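Local coordinates for protein GlcNAc-alpha-1,4-Gal-releasing endo-beta-galactosidase (PDB 1UPS) that probably hydrolyses O-glycosidic bonds as a calcium-binding family 16 endo-beta-galactosidase, releasing GlcNAc-alpha-1,4-Gal from glycans, at residues S35-G40 / Y273-K278; Y128-I133 / I216-W221; I133-S138 / W269-M274; Q146-V151 / I169-T174. One frame throughout, in Å; residues are numbered along the deposited sequence.

Contact 1. Residues S35-G40 / Y273-K278. With CA (calcium ion), chain C.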
# COMPACT_ATOMS: atom_id res chain seq x y z
N SER A 35 -11.37 13.71 -9.40
CA SER A 35 -10.17 13.83 -10.21
C SER A 35 -9.60 15.23 -10.19
O SER A 35 -10.33 16.22 -10.05
CB SER A 35 -10.44 13.40 -11.65
OG SER A 35 -11.33 14.30 -12.26
N ASP A 36 -8.28 15.29 -10.30
CA ASP A 36 -7.60 16.51 -10.64
C ASP A 36 -6.58 16.17 -11.71
O ASP A 36 -5.66 15.39 -11.47
CB ASP A 36 -6.94 17.15 -9.41
CG ASP A 36 -6.60 18.60 -9.64
OD1 ASP A 36 -6.59 19.40 -8.67
OD2 ASP A 36 -6.35 19.02 -10.79
N GLU A 37 -6.77 16.74 -12.90
CA GLU A 37 -5.85 16.52 -14.02
C GLU A 37 -4.65 17.48 -13.99
O GLU A 37 -3.77 17.41 -14.85
CB GLU A 37 -6.62 16.60 -15.35
CG GLU A 37 -7.80 15.61 -15.43
CD GLU A 37 -7.37 14.15 -15.42
OE1 GLU A 37 -8.04 13.34 -14.75
OE2 GLU A 37 -6.35 13.82 -16.07
N PHE A 38 -4.60 18.34 -12.97
CA PHE A 38 -3.44 19.19 -12.68
C PHE A 38 -2.88 19.94 -13.90
O PHE A 38 -1.68 19.99 -14.09
CB PHE A 38 -2.31 18.38 -12.01
CG PHE A 38 -2.62 17.91 -10.60
CD1 PHE A 38 -2.41 16.58 -10.24
CD2 PHE A 38 -3.09 18.80 -9.63
CE1 PHE A 38 -2.68 16.12 -8.93
CE2 PHE A 38 -3.35 18.37 -8.30
CZ PHE A 38 -3.15 17.04 -7.95
N ASN A 39 -3.75 20.51 -14.71
CA ASN A 39 -3.22 21.20 -15.89
C ASN A 39 -2.77 22.64 -15.61
O ASN A 39 -1.96 23.22 -16.38
CB ASN A 39 -4.15 21.04 -17.09
CG ASN A 39 -4.39 19.56 -17.46
OD1 ASN A 39 -3.46 18.72 -17.43
ND2 ASN A 39 -5.63 19.24 -17.80
N GLY A 40 -3.24 23.20 -14.50
CA GLY A 40 -2.87 24.55 -14.10
C GLY A 40 -3.52 25.59 -14.98
O GLY A 40 -4.37 25.24 -15.80
N TYR A 273 -1.78 13.54 -12.75
CA TYR A 273 -3.17 13.51 -12.33
C TYR A 273 -3.33 12.71 -11.06
O TYR A 273 -2.45 11.91 -10.71
CB TYR A 273 -4.10 12.92 -13.41
CG TYR A 273 -3.88 11.44 -13.78
CD1 TYR A 273 -4.32 10.40 -12.93
CD2 TYR A 273 -3.32 11.09 -15.02
CE1 TYR A 273 -4.12 9.07 -13.27
CE2 TYR A 273 -3.14 9.75 -15.37
CZ TYR A 273 -3.55 8.75 -14.51
OH TYR A 273 -3.37 7.44 -14.87
N MET A 274 -4.44 12.95 -10.37
CA MET A 274 -4.94 12.09 -9.30
C MET A 274 -6.40 11.77 -9.60
O MET A 274 -7.18 12.66 -9.92
CB MET A 274 -4.85 12.79 -7.93
CG MET A 274 -5.46 11.95 -6.79
SD MET A 274 -5.42 12.86 -5.22
CE MET A 274 -6.70 11.99 -4.31
N ARG A 275 -6.76 10.49 -9.52
CA ARG A 275 -8.13 10.05 -9.78
C ARG A 275 -8.54 9.06 -8.71
O ARG A 275 -7.72 8.26 -8.24
CB ARG A 275 -8.22 9.39 -11.17
CG ARG A 275 -7.93 10.36 -12.33
CD ARG A 275 -7.99 9.72 -13.72
NE ARG A 275 -7.41 10.59 -14.74
CZ ARG A 275 -6.85 10.17 -15.87
NH1 ARG A 275 -6.81 8.86 -16.16
NH2 ARG A 275 -6.34 11.05 -16.73
N VAL A 276 -9.81 9.13 -8.32
CA VAL A 276 -10.37 8.14 -7.41
C VAL A 276 -11.68 7.60 -7.97
O VAL A 276 -12.58 8.39 -8.32
CB VAL A 276 -10.66 8.73 -6.01
CG1 VAL A 276 -11.08 7.63 -5.05
CG2 VAL A 276 -9.41 9.49 -5.45
N TRP A 277 -11.78 6.28 -8.07
CA TRP A 277 -12.99 5.64 -8.57
C TRP A 277 -13.66 4.82 -7.47
O TRP A 277 -13.00 4.36 -6.52
CB TRP A 277 -12.65 4.70 -9.73
CG TRP A 277 -12.11 5.30 -10.99
CD1 TRP A 277 -12.84 5.66 -12.11
CD2 TRP A 277 -10.74 5.47 -11.35
NE1 TRP A 277 -12.00 6.08 -13.11
CE2 TRP A 277 -10.70 5.99 -12.67
CE3 TRP A 277 -9.52 5.27 -10.68
CZ2 TRP A 277 -9.50 6.30 -13.33
CZ3 TRP A 277 -8.33 5.58 -11.33
CH2 TRP A 277 -8.33 6.08 -12.65
N LYS A 278 -14.97 4.62 -7.61
CA LYS A 278 -15.73 3.79 -6.67
C LYS A 278 -16.35 2.65 -7.48
O LYS A 278 -16.80 2.88 -8.60
CB LYS A 278 -16.85 4.60 -6.02
CG LYS A 278 -16.35 5.78 -5.14
CD LYS A 278 -15.99 5.30 -3.75
CE LYS A 278 -15.68 6.50 -2.81
NZ LYS A 278 -15.65 6.05 -1.39
CA CA C . -2.34 16.27 -16.30
O HOH W 1 -3.98 14.69 -16.98
O HOH W 2 -1.76 16.11 -18.71

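Contact 2. Residues Y128-I133 / I216-W221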
# COMPACT_ATOMS: atom_id res chain seq x y z
N TYR A 128 -12.84 4.14 1.35
CA TYR A 128 -12.72 3.09 0.32
C TYR A 128 -12.64 3.62 -1.11
O TYR A 128 -13.11 4.72 -1.41
CB TYR A 128 -13.84 2.04 0.41
CG TYR A 128 -14.02 1.48 1.81
CD1 TYR A 128 -15.30 1.31 2.35
CD2 TYR A 128 -12.92 1.12 2.59
CE1 TYR A 128 -15.48 0.80 3.62
CE2 TYR A 128 -13.09 0.60 3.89
CZ TYR A 128 -14.38 0.46 4.39
OH TYR A 128 -14.55 -0.05 5.66
N GLY A 129 -12.06 2.81 -1.99
CA GLY A 129 -12.04 3.14 -3.42
C GLY A 129 -10.74 2.75 -4.09
O GLY A 129 -9.85 2.16 -3.45
N TYR A 130 -10.65 3.08 -5.38
CA TYR A 130 -9.44 2.84 -6.17
C TYR A 130 -8.78 4.20 -6.43
O TYR A 130 -9.35 5.06 -7.11
CB TYR A 130 -9.80 2.16 -7.52
CG TYR A 130 -8.57 1.59 -8.23
CD1 TYR A 130 -7.73 2.41 -9.00
CD2 TYR A 130 -8.21 0.26 -8.08
CE1 TYR A 130 -6.57 1.89 -9.62
CE2 TYR A 130 -7.06 -0.26 -8.69
CZ TYR A 130 -6.25 0.55 -9.46
OH TYR A 130 -5.13 0.00 -10.06
N PHE A 131 -7.61 4.42 -5.83
CA PHE A 131 -6.93 5.72 -5.83
C PHE A 131 -5.71 5.65 -6.73
O PHE A 131 -4.98 4.67 -6.63
CB PHE A 131 -6.45 6.02 -4.41
CG PHE A 131 -7.57 6.19 -3.42
CD1 PHE A 131 -8.30 5.09 -2.95
CD2 PHE A 131 -7.92 7.47 -2.96
CE1 PHE A 131 -9.37 5.27 -2.04
CE2 PHE A 131 -8.96 7.66 -2.06
CZ PHE A 131 -9.69 6.57 -1.59
N GLU A 132 -5.48 6.65 -7.58
CA GLU A 132 -4.39 6.52 -8.54
C GLU A 132 -3.73 7.86 -8.83
O GLU A 132 -4.42 8.88 -8.95
CB GLU A 132 -4.94 5.93 -9.85
CG GLU A 132 -3.93 5.74 -10.98
CD GLU A 132 -4.55 5.02 -12.18
OE1 GLU A 132 -4.56 5.60 -13.30
OE2 GLU A 132 -5.04 3.87 -12.00
N ILE A 133 -2.40 7.86 -8.91
CA ILE A 133 -1.69 9.01 -9.49
C ILE A 133 -0.77 8.52 -10.60
O ILE A 133 -0.40 7.33 -10.66
CB ILE A 133 -0.89 9.82 -8.43
CG1 ILE A 133 0.35 9.01 -7.93
CG2 ILE A 133 -1.84 10.32 -7.30
CD1 ILE A 133 1.34 9.84 -6.99
N ILE A 216 2.59 4.85 -13.03
CA ILE A 216 1.29 4.90 -12.37
C ILE A 216 1.39 4.16 -11.04
O ILE A 216 1.85 3.01 -10.98
CB ILE A 216 0.16 4.30 -13.31
CG1 ILE A 216 0.04 5.13 -14.60
CG2 ILE A 216 -1.17 4.30 -12.60
CD1 ILE A 216 -1.05 4.63 -15.59
N TYR A 217 0.95 4.83 -9.98
CA TYR A 217 0.92 4.28 -8.62
C TYR A 217 -0.53 4.28 -8.17
O TYR A 217 -1.22 5.29 -8.30
CB TYR A 217 1.75 5.16 -7.67
CG TYR A 217 3.20 5.28 -8.12
CD1 TYR A 217 3.62 6.35 -8.91
CD2 TYR A 217 4.14 4.30 -7.77
CE1 TYR A 217 4.97 6.47 -9.33
CE2 TYR A 217 5.47 4.40 -8.18
CZ TYR A 217 5.87 5.48 -8.97
OH TYR A 217 7.18 5.58 -9.38
N ALA A 218 -0.99 3.17 -7.63
CA ALA A 218 -2.39 3.08 -7.21
C ALA A 218 -2.57 2.23 -5.96
O ALA A 218 -1.76 1.33 -5.68
CB ALA A 218 -3.29 2.54 -8.37
N MET A 219 -3.63 2.55 -5.22
CA MET A 219 -4.05 1.75 -4.09
C MET A 219 -5.55 1.49 -4.18
O MET A 219 -6.36 2.43 -4.32
CB MET A 219 -3.75 2.48 -2.76
CG MET A 219 -4.41 1.76 -1.55
SD MET A 219 -4.24 2.72 -0.01
CE MET A 219 -5.39 4.02 -0.32
N GLU A 220 -5.94 0.22 -4.06
CA GLU A 220 -7.35 -0.09 -3.84
C GLU A 220 -7.55 -0.40 -2.37
O GLU A 220 -6.93 -1.32 -1.81
CB GLU A 220 -7.84 -1.26 -4.72
CG GLU A 220 -9.36 -1.43 -4.60
CD GLU A 220 -10.03 -1.98 -5.85
OE1 GLU A 220 -11.09 -1.45 -6.26
OE2 GLU A 220 -9.52 -2.95 -6.41
N TRP A 221 -8.39 0.41 -1.74
CA TRP A 221 -8.66 0.35 -0.30
C TRP A 221 -10.08 -0.19 -0.17
O TRP A 221 -11.04 0.46 -0.59
CB TRP A 221 -8.49 1.75 0.30
CG TRP A 221 -9.08 2.01 1.68
CD1 TRP A 221 -9.33 1.11 2.70
CD2 TRP A 221 -9.45 3.29 2.18
NE1 TRP A 221 -9.84 1.77 3.80
CE2 TRP A 221 -9.94 3.11 3.51
CE3 TRP A 221 -9.45 4.58 1.64
CZ2 TRP A 221 -10.42 4.17 4.28
CZ3 TRP A 221 -9.91 5.63 2.42
CH2 TRP A 221 -10.39 5.42 3.73

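Contact 3. Residues I133-S138 / W269-M274. With CA (calcium ion), chain C.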
# COMPACT_ATOMS: atom_id res chain seq x y z
N ILE A 133 -2.40 7.86 -8.91
CA ILE A 133 -1.69 9.01 -9.49
C ILE A 133 -0.77 8.52 -10.60
O ILE A 133 -0.40 7.33 -10.66
CB ILE A 133 -0.89 9.82 -8.43
CG1 ILE A 133 0.35 9.01 -7.93
CG2 ILE A 133 -1.84 10.32 -7.30
CD1 ILE A 133 1.34 9.84 -6.99
N ARG A 134 -0.41 9.45 -11.48
CA ARG A 134 0.63 9.19 -12.45
C ARG A 134 1.68 10.25 -12.18
O ARG A 134 1.36 11.44 -12.14
CB ARG A 134 0.06 9.31 -13.87
CG ARG A 134 1.09 9.10 -14.98
CD ARG A 134 0.41 8.89 -16.35
NE ARG A 134 1.35 8.62 -17.44
CZ ARG A 134 1.88 9.55 -18.23
NH1 ARG A 134 1.59 10.83 -18.04
NH2 ARG A 134 2.71 9.21 -19.22
N ALA A 135 2.92 9.83 -11.93
CA ALA A 135 3.91 10.76 -11.40
C ALA A 135 5.31 10.41 -11.88
O ALA A 135 5.59 9.25 -12.17
CB ALA A 135 3.86 10.74 -9.82
N LYS A 136 6.17 11.43 -11.94
CA LYS A 136 7.59 11.28 -12.22
C LYS A 136 8.32 11.86 -11.00
O LYS A 136 8.11 13.02 -10.62
CB LYS A 136 7.97 12.05 -13.49
CG LYS A 136 9.47 12.10 -13.75
CD LYS A 136 9.81 12.44 -15.19
CE LYS A 136 9.43 13.84 -15.61
NZ LYS A 136 9.62 13.94 -17.13
N LEU A 137 9.17 11.03 -10.38
CA LEU A 137 9.76 11.36 -9.08
C LEU A 137 11.00 12.25 -9.22
O LEU A 137 11.54 12.41 -10.32
CB LEU A 137 10.13 10.09 -8.32
CG LEU A 137 9.02 9.03 -8.15
CD1 LEU A 137 9.46 7.96 -7.17
CD2 LEU A 137 7.72 9.63 -7.69
N SER A 138 11.41 12.86 -8.10
CA SER A 138 12.58 13.73 -8.12
C SER A 138 13.81 13.05 -8.68
O SER A 138 14.08 11.91 -8.33
CB SER A 138 12.91 14.20 -6.69
OG SER A 138 14.06 15.05 -6.72
N TRP A 269 9.13 17.26 -7.86
CA TRP A 269 8.54 16.14 -8.60
C TRP A 269 7.31 16.58 -9.35
O TRP A 269 6.85 17.72 -9.19
CB TRP A 269 8.22 14.94 -7.69
CG TRP A 269 7.10 15.10 -6.65
CD1 TRP A 269 6.82 16.19 -5.85
CD2 TRP A 269 6.17 14.09 -6.28
NE1 TRP A 269 5.75 15.91 -5.02
CE2 TRP A 269 5.34 14.62 -5.26
CE3 TRP A 269 5.95 12.77 -6.70
CZ2 TRP A 269 4.32 13.88 -4.65
CZ3 TRP A 269 4.93 12.03 -6.11
CH2 TRP A 269 4.13 12.59 -5.09
N ALA A 270 6.78 15.69 -10.19
CA ALA A 270 5.70 16.08 -11.09
C ALA A 270 4.56 15.08 -11.01
O ALA A 270 4.79 13.87 -11.13
CB ALA A 270 6.23 16.17 -12.55
N ILE A 271 3.35 15.58 -10.79
CA ILE A 271 2.17 14.72 -10.74
C ILE A 271 1.22 15.08 -11.89
O ILE A 271 0.68 16.18 -11.93
CB ILE A 271 1.44 14.85 -9.39
CG1 ILE A 271 2.42 14.63 -8.23
CG2 ILE A 271 0.29 13.84 -9.29
CD1 ILE A 271 2.20 15.59 -7.08
N ASP A 272 0.99 14.12 -12.79
CA ASP A 272 0.17 14.34 -13.98
C ASP A 272 -1.32 14.43 -13.63
O ASP A 272 -2.05 15.29 -14.15
CB ASP A 272 0.44 13.22 -15.01
CG ASP A 272 -0.38 13.36 -16.28
OD1 ASP A 272 -0.57 12.31 -16.94
OD2 ASP A 272 -0.86 14.44 -16.68
N TYR A 273 -1.78 13.54 -12.75
CA TYR A 273 -3.17 13.51 -12.33
C TYR A 273 -3.33 12.71 -11.06
O TYR A 273 -2.45 11.91 -10.71
CB TYR A 273 -4.10 12.92 -13.41
CG TYR A 273 -3.88 11.44 -13.78
CD1 TYR A 273 -4.32 10.40 -12.93
CD2 TYR A 273 -3.32 11.09 -15.02
CE1 TYR A 273 -4.12 9.07 -13.27
CE2 TYR A 273 -3.14 9.75 -15.37
CZ TYR A 273 -3.55 8.75 -14.51
OH TYR A 273 -3.37 7.44 -14.87
N MET A 274 -4.44 12.95 -10.37
CA MET A 274 -4.94 12.09 -9.30
C MET A 274 -6.40 11.77 -9.60
O MET A 274 -7.18 12.66 -9.92
CB MET A 274 -4.85 12.79 -7.93
CG MET A 274 -5.46 11.95 -6.79
SD MET A 274 -5.42 12.86 -5.22
CE MET A 274 -6.70 11.99 -4.31
CA CA C . -2.34 16.27 -16.30
O HOH W 2 -1.76 16.11 -18.71
O HOH W 1 -3.98 14.69 -16.98

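Contact 4. Residues Q146-V151 / I169-T174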
# COMPACT_ATOMS: atom_id res chain seq x y z
N GLN A 146 9.57 12.27 -1.61
CA GLN A 146 8.25 12.80 -1.94
C GLN A 146 7.23 11.85 -1.33
O GLN A 146 7.57 10.71 -0.99
CB GLN A 146 8.05 12.90 -3.46
CG GLN A 146 8.36 11.60 -4.23
CD GLN A 146 9.71 11.69 -4.96
OE1 GLN A 146 9.91 12.59 -5.77
NE2 GLN A 146 10.63 10.78 -4.64
N ALA A 147 5.99 12.31 -1.18
CA ALA A 147 4.98 11.48 -0.53
C ALA A 147 3.57 11.73 -1.04
O ALA A 147 3.16 12.89 -1.26
CB ALA A 147 5.04 11.65 0.99
N TRP A 148 2.84 10.63 -1.24
CA TRP A 148 1.41 10.66 -1.48
C TRP A 148 0.86 9.83 -0.33
O TRP A 148 1.20 8.64 -0.20
CB TRP A 148 1.07 9.99 -2.80
CG TRP A 148 -0.41 9.78 -3.05
CD1 TRP A 148 -1.47 10.50 -2.55
CD2 TRP A 148 -0.97 8.77 -3.89
NE1 TRP A 148 -2.66 9.97 -3.02
CE2 TRP A 148 -2.38 8.93 -3.86
CE3 TRP A 148 -0.43 7.75 -4.67
CZ2 TRP A 148 -3.25 8.08 -4.57
CZ3 TRP A 148 -1.29 6.90 -5.38
CH2 TRP A 148 -2.69 7.07 -5.31
N TRP A 149 0.09 10.46 0.54
CA TRP A 149 -0.37 9.75 1.73
C TRP A 149 -1.75 10.20 2.18
O TRP A 149 -2.26 11.24 1.75
CB TRP A 149 0.64 9.89 2.90
CG TRP A 149 1.19 11.28 3.21
CD1 TRP A 149 1.87 12.13 2.37
CD2 TRP A 149 1.20 11.91 4.51
NE1 TRP A 149 2.27 13.26 3.06
CE2 TRP A 149 1.87 13.15 4.37
CE3 TRP A 149 0.68 11.56 5.77
CZ2 TRP A 149 2.05 14.05 5.45
CZ3 TRP A 149 0.86 12.46 6.86
CH2 TRP A 149 1.54 13.68 6.67
N MET A 150 -2.37 9.40 3.04
CA MET A 150 -3.72 9.66 3.50
C MET A 150 -3.75 9.51 5.01
O MET A 150 -3.00 8.71 5.56
CB MET A 150 -4.72 8.69 2.85
CG MET A 150 -4.72 8.83 1.30
SD MET A 150 -5.87 7.68 0.48
CE MET A 150 -7.41 8.43 1.04
N VAL A 151 -4.58 10.33 5.66
CA VAL A 151 -4.71 10.31 7.10
C VAL A 151 -6.18 10.31 7.48
O VAL A 151 -7.00 10.91 6.77
CB VAL A 151 -3.98 11.52 7.77
CG1 VAL A 151 -2.46 11.41 7.59
CG2 VAL A 151 -4.49 12.89 7.22
N ILE A 169 -1.78 6.05 5.85
CA ILE A 169 -1.31 5.18 4.77
C ILE A 169 -0.37 5.99 3.90
O ILE A 169 -0.79 6.97 3.28
CB ILE A 169 -2.46 4.61 3.89
CG1 ILE A 169 -3.49 3.86 4.74
CG2 ILE A 169 -1.89 3.71 2.76
CD1 ILE A 169 -4.82 3.59 3.97
N ASP A 170 0.91 5.61 3.87
CA ASP A 170 1.85 6.28 2.99
C ASP A 170 1.87 5.49 1.68
O ASP A 170 2.56 4.48 1.58
CB ASP A 170 3.23 6.32 3.64
CG ASP A 170 3.19 7.00 4.99
OD1 ASP A 170 2.61 8.11 5.06
OD2 ASP A 170 3.64 6.46 6.01
N ILE A 171 1.05 5.90 0.72
CA ILE A 171 0.90 5.15 -0.54
C ILE A 171 2.20 5.21 -1.33
O ILE A 171 2.57 4.24 -1.98
CB ILE A 171 -0.28 5.67 -1.40
CG1 ILE A 171 -1.58 5.73 -0.57
CG2 ILE A 171 -0.50 4.80 -2.65
CD1 ILE A 171 -2.66 6.62 -1.23
N LEU A 172 2.86 6.35 -1.25
CA LEU A 172 4.19 6.50 -1.82
C LEU A 172 4.99 7.39 -0.88
O LEU A 172 4.51 8.43 -0.44
CB LEU A 172 4.10 7.13 -3.22
CG LEU A 172 5.43 7.26 -3.97
CD1 LEU A 172 5.22 7.05 -5.49
CD2 LEU A 172 6.03 8.66 -3.76
N GLU A 173 6.22 6.98 -0.57
CA GLU A 173 7.08 7.73 0.33
C GLU A 173 8.53 7.64 -0.16
O GLU A 173 9.47 7.85 0.62
CB GLU A 173 6.92 7.18 1.77
CG GLU A 173 7.43 8.15 2.82
CD GLU A 173 7.37 7.59 4.25
OE1 GLU A 173 7.02 8.38 5.13
OE2 GLU A 173 7.75 6.41 4.49
N THR A 174 8.69 7.37 -1.46
CA THR A 174 9.99 7.03 -2.06
C THR A 174 11.08 8.09 -1.82
O THR A 174 10.88 9.28 -2.08
CB THR A 174 9.78 6.77 -3.55
OG1 THR A 174 8.78 5.73 -3.69
CG2 THR A 174 11.07 6.20 -4.18

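Contact 1. Residues S35-G40 / Y273-K278
Glu37 and Arg275 meet in a two-pronged salt bridge beside a calcium ion, and they illustrate how one residue can give its backbone to a metal and its side chain to the scaffold. The carbonyl O of Glu37 binds the calcium ion at 2.3 Å. Two waters, Gly72 O, and both the O and OD2 of Asp272 also coordinate it. Water 1, one of these ligands, donates to OE2 of Glu37 (2.7 Å). The Glu37 chain bends at chi2 (-66°), which brings its tip to the guanidinium. Arg275 grips it side-on: NE donates to the syn lone pair of OE1 on Glu37 at 2.8 Å, while NH2 of Arg275 meets OE2 of Glu37 at 2.8 Å in an almost straight bond (176°).

Further out, CZ of Arg275 sits over the centre of the Tyr273 ring, 3.6 Å above its plane, a cation-pi pairing; the Tyr273 hydroxyl is itself bonded to Glu132. Asp36 and Met274 form an antiparallel hydrogen-bonded pair that fixes the register. Just beyond it, OD2 of Asp36 accepts from Phe38 N (2.9 Å), an Asx turn that leads the chain out of strand 30-36. Phe38 CE1 rests 4.1 Å from Met274 CB. Paired with Arg275, the Glu37 carboxylate probably has its charge largely balanced; it acts on the calcium ion through water 1, while the backbone carbonyl binds directly.

Contact 2. Residues Y128-I133 / I216-W221
The Tyr128 ring turns its edge to the face of the Trp221 indole, a T-shaped pair with planes 73° apart and centroids 4.9 Å from each other. Tyr128 CD2 makes the closest approach, 3.4 Å from NE1 of Trp221, and Tyr128 CA lies over the same five-membered ring as a CH-pi contact. With CG anti to the backbone N (chi1 164°), the indole runs back beneath the start of the 128-133 segment. Its other ring brings CE3 to within 3.7 Å of CE1 of Phe131, whose plane is inclined at 32°; the three aromatic residues form one cluster. Gly129, between Tyr128 and Phe131, has a positive phi, which glycine adopts readily, and the Phe131 ring packs close beside its CA.

On the face bearing Tyr130 and Ala218, the Glu220 carboxylate stands almost perpendicular to the Tyr130 ring at its edge, its CD 3.6 Å from CD2 of Tyr130; its OE1 is bonded to the hydroxyls of Tyr30 and Tyr283. Ile216 CG2 touches Glu132 CD at 3.5 Å, and OE1 of this glutamate is hydrogen-bonded to Tyr273 OH.

Six backbone hydrogen bonds join Gly129, Phe131 and Ile133 to Trp221, Met219 and Tyr217. Strand 129-136 is flanked in this antiparallel sheet by strands 215-221 and 267-279, with strand 225-230 next beyond 215-221, while Trp148 and Met150 of strand 145-152, from the second sheet, pack against Phe131.

Contact 3. Residues I133-S138 / W269-M274
Arg134 lays its side chain across Tyr273 and ends on Asp272, so its path shows how an aliphatic stem and a charged tip can serve different partners. CB lies over one face of the Tyr273 ring, 3.9 Å from the centroid. With CG anti to the backbone N (chi1 178°), the stem continues extended: CG passes within 4.2 Å of Asp272 CB, and CD stands 3.6 Å from OD1 of Asp272 and lies against CE2 of Tyr273. NE turns to a partner outside the two strands, the carbonyl O of Phe20. NH1 closes the salt bridge, 2.8 Å from OD1 of Asp272, in a bent bond (141°) that reaches the oxygen from above the carboxylate plane.

The neighbouring oxygen, OD2 of Asp272, binds the calcium ion at 2.4 Å, as does the backbone O of the same residue. Asp272 thus chelates the metal from within strand 267-279 of the antiparallel beta-sandwich characteristic of family 16 glycoside hydrolases, and Arg134 is a second-shell residue that would position its carboxylate. Asp272 N is bonded to Arg134 O, and Lys136 and Ala270 exchange two backbone bonds.

The face bearing Ile133, Ala135, Ile271 and Met274 is apolar: Ile133 CG2 meets Met274 CB at 3.9 Å and Ala135 CB lies near Trp269 CZ3. Beyond the strand Leu137 CD2 reaches (3.7 Å) CE3 of Trp269, whose NE1 is bonded to Glu76.

Contact 4. Residues Q146-V151 / I169-T174
Trp148 faces both Ile171 and Leu172 across the sheet, a classic beta bulge and a clear case of one strand absorbing an extra residue. The hydrogen bonds record the slip. Trp148 N donates to Leu172 O (2.9 Å), and Trp148 O receives Leu172 N at 3.0 Å together with a weak, strongly bent bond from Ile171 N. From Trp149 onward the register is shifted by one, and Met150 and Ile169 exchange two backbone bonds. At the far end Thr174 O takes two donors from Gln146: a weak one from its N, and one from NE2 at 3.0 Å that comes from above the carbonyl plane. OE1 of the same amide accepts from Ser138 N, which fixes its rotation.

Among apolar contacts, the bulged Ile171 dominates. Its CD1 sits over the six-membered ring of Trp148, 3.7 Å from the centroid and 20° off the normal, and its CG2 touches CZ3 of Trp148 at 3.5 Å. Met150 SD approaches the same CD1 at 3.8 Å.

On the face bearing Trp149 and Asp170, these two run side by side, OD1 of Asp170 3.4 Å from CB of Trp149, whose NE1 is bonded to Asn251. Glu173 forms a salt bridge with Arg183. Glu168, Asp170 and Glu173 match the Glu-x-Asp-x-x-Glu signature of the bulge-type family 16 enzymes, which is consistent with these acidic residues lining the active-site cleft.

Strand 145-152 pairs with strand 246-254 along its other edge, strand 168-170 with 181-187, and Met219 of strand 215-221 packs on Ile171 from the facing sheet.

Contacts 1, 2 and 3 lie in one sheet and follow its strand order from 30-36 through 267-279 and 129-136 to 215-221; contact 4 belongs to the sheet packed against it. Contacts 1 and 3, with centres 11 Å apart, share Tyr273 and Met274 and hold the calcium ion and both its waters between them. Glu132 of contact 2 ties in through OE1, 2.7 Å from Tyr273 OH. Trp148 bridges the two sheets: its CE3 lies 3.6 Å from CG1 of Ile133, a residue common to contacts 2 and 3. The calcium ion lies 23.4 Å from OD1 of Asp170, in the family signature of contact 4, so the metal more probably has a structural role than a catalytic one.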